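Local coordinates for TetR-family transcriptional regulator (Pectobacterium atrosepticum, PDB 2HYT), which probably binds DNA through an N-terminal helix-turn-helix domain and regulates transcription as a member of the TetR family, at residues G88-C93 against A184-L189. Sequence-based numbering, arbitrary orientation.
Sequences GFRCRC and ALELLL. With EDO (1,2-ethanediol), chain B.
Leu189 is the main bump of this contact: its forked end enters the hollow bordered by Phe89, Arg90 and Cys93. One prong, CD2, rests 3.9 Å from Phe89 CZ at the tip of the ring. The other, CD1, touches both Phe89 CE2, at 4.0 Å, and Cys93 CB, with Arg90 CG a little farther off. Phe89 carries CG anti to the backbone N and beside its own carbonyl carbon, and the far end of the ring, CE2 and CZ, is what meets Leu189, while Cys93 SG lies over one ring face, offset toward the rim. One turn from Leu189, Leu185 supplies a second, smaller bump, its CD2 packing 3.9 Å from Cys93 CB. The two helical segments run roughly antiparallel, 141° between their directions and 11.2 Å apart at closest approach, a spacing bridged by side chains. Ile157 and Leu161 of helix 150-170 extend the apolar packing, Ile157 against Phe89 and Cys93, Leu161 against Cys93 and Leu185; Leu156 of the second subunit packs on Leu185.

Along the more open border, Arg90 and Glu186 bend to meet at about a right angle in a side-on, two-nitrogen salt bridge. Arg90 NE donates to Glu186 OE1 at 2.9 Å, tilted out of the guanidinium plane, whereas Arg90 NH2 reaches Glu186 OE2 at 3.1 Å within that plane and nearly straight (165°). Carboxylate and guanidinium stand 73° apart, not coplanar. Glu186 OE2 also forms a salt bridge with Arg94, and Arg90 NH1 one with Glu87.

Such antiparallel packing builds the all-helical C-terminal domain of TetR-family regulators, here joining helices 85-98 and 174-190 beside the second subunit; the alternating charges of Glu87, Arg90, Glu186 and Arg94 probably offset the closeness of the two arginines.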
# COMPACT_ATOMS: atom_id res chain seq x y z
N GLY A 88 -10.83 17.50 -13.90
CA GLY A 88 -11.57 16.35 -13.47
C GLY A 88 -10.65 15.30 -12.82
O GLY A 88 -11.02 14.61 -11.85
N PHE A 89 -9.46 15.15 -13.37
CA PHE A 89 -8.46 14.22 -12.82
C PHE A 89 -7.99 14.71 -11.45
O PHE A 89 -7.93 13.92 -10.51
CB PHE A 89 -7.29 14.09 -13.82
CG PHE A 89 -6.03 13.57 -13.20
CD1 PHE A 89 -5.88 12.25 -12.97
CD2 PHE A 89 -4.98 14.42 -12.88
CE1 PHE A 89 -4.70 11.75 -12.42
CE2 PHE A 89 -3.81 13.94 -12.35
CZ PHE A 89 -3.67 12.58 -12.11
N ARG A 90 -7.68 16.00 -11.33
CA ARG A 90 -7.29 16.59 -10.01
C ARG A 90 -8.42 16.38 -9.02
O ARG A 90 -8.19 16.02 -7.87
CB ARG A 90 -6.97 18.07 -10.12
CG ARG A 90 -5.67 18.35 -10.89
CD ARG A 90 -5.38 19.86 -11.02
NE ARG A 90 -5.52 20.59 -9.77
CZ ARG A 90 -5.82 21.88 -9.65
NH1 ARG A 90 -5.99 22.64 -10.71
NH2 ARG A 90 -5.95 22.40 -8.43
N CYS A 91 -9.65 16.65 -9.45
CA CYS A 91 -10.80 16.53 -8.57
C CYS A 91 -11.01 15.10 -8.10
O CYS A 91 -11.32 14.89 -6.95
CB CYS A 91 -12.03 17.03 -9.29
SG CYS A 91 -13.46 17.08 -8.26
N ARG A 92 -10.82 14.14 -9.00
CA ARG A 92 -10.95 12.73 -8.68
C ARG A 92 -9.88 12.31 -7.65
O ARG A 92 -10.17 11.62 -6.64
CB ARG A 92 -10.81 11.91 -9.93
CG ARG A 92 -10.84 10.44 -9.71
CD ARG A 92 -11.01 9.72 -11.01
NE ARG A 92 -10.57 8.33 -10.91
CZ ARG A 92 -10.77 7.42 -11.84
NH1 ARG A 92 -11.45 7.71 -12.95
NH2 ARG A 92 -10.30 6.19 -11.64
N CYS A 93 -8.64 12.72 -7.91
CA CYS A 93 -7.56 12.43 -6.97
C CYS A 93 -7.82 13.06 -5.59
O CYS A 93 -7.67 12.38 -4.55
CB CYS A 93 -6.20 12.87 -7.51
SG CYS A 93 -5.63 11.97 -8.96
N ALA A 184 0.04 18.85 -0.88
CA ALA A 184 1.25 18.13 -1.32
C ALA A 184 0.95 17.40 -2.65
O ALA A 184 1.76 17.38 -3.58
CB ALA A 184 1.69 17.15 -0.25
N LEU A 185 -0.22 16.78 -2.72
CA LEU A 185 -0.64 16.06 -3.93
C LEU A 185 -0.55 16.97 -5.17
O LEU A 185 -0.10 16.54 -6.25
CB LEU A 185 -2.06 15.55 -3.74
CG LEU A 185 -2.71 14.89 -4.95
CD1 LEU A 185 -2.01 13.58 -5.34
CD2 LEU A 185 -4.20 14.64 -4.62
N GLU A 186 -1.01 18.20 -5.02
CA GLU A 186 -1.01 19.14 -6.13
C GLU A 186 0.41 19.35 -6.69
O GLU A 186 0.58 19.50 -7.90
CB GLU A 186 -1.65 20.48 -5.76
CG GLU A 186 -3.13 20.41 -5.39
CD GLU A 186 -4.09 20.14 -6.55
OE1 GLU A 186 -3.68 19.74 -7.67
OE2 GLU A 186 -5.30 20.31 -6.29
N LEU A 187 1.43 19.37 -5.83
CA LEU A 187 2.81 19.48 -6.29
C LEU A 187 3.25 18.26 -7.06
O LEU A 187 3.97 18.35 -8.05
CB LEU A 187 3.77 19.65 -5.10
CG LEU A 187 3.63 20.93 -4.32
CD1 LEU A 187 4.64 20.81 -3.16
CD2 LEU A 187 3.89 22.18 -5.21
N LEU A 188 2.86 17.08 -6.60
CA LEU A 188 3.18 15.88 -7.38
C LEU A 188 2.48 15.85 -8.73
O LEU A 188 3.04 15.43 -9.75
CB LEU A 188 2.79 14.62 -6.65
CG LEU A 188 3.74 14.07 -5.61
CD1 LEU A 188 3.14 12.77 -5.13
CD2 LEU A 188 5.17 13.87 -6.17
N LEU A 189 1.23 16.27 -8.76
CA LEU A 189 0.46 16.14 -10.01
C LEU A 189 0.89 17.15 -11.05
O LEU A 189 0.80 16.91 -12.25
CB LEU A 189 -1.03 16.29 -9.73
CG LEU A 189 -1.65 15.23 -8.82
CD1 LEU A 189 -3.15 15.45 -8.75
CD2 LEU A 189 -1.34 13.78 -9.28
C1 EDO B . -8.55 7.53 -7.46
O1 EDO B . -9.39 7.16 -8.58
C2 EDO B . -7.78 6.29 -7.01
O2 EDO B . -6.77 5.92 -8.00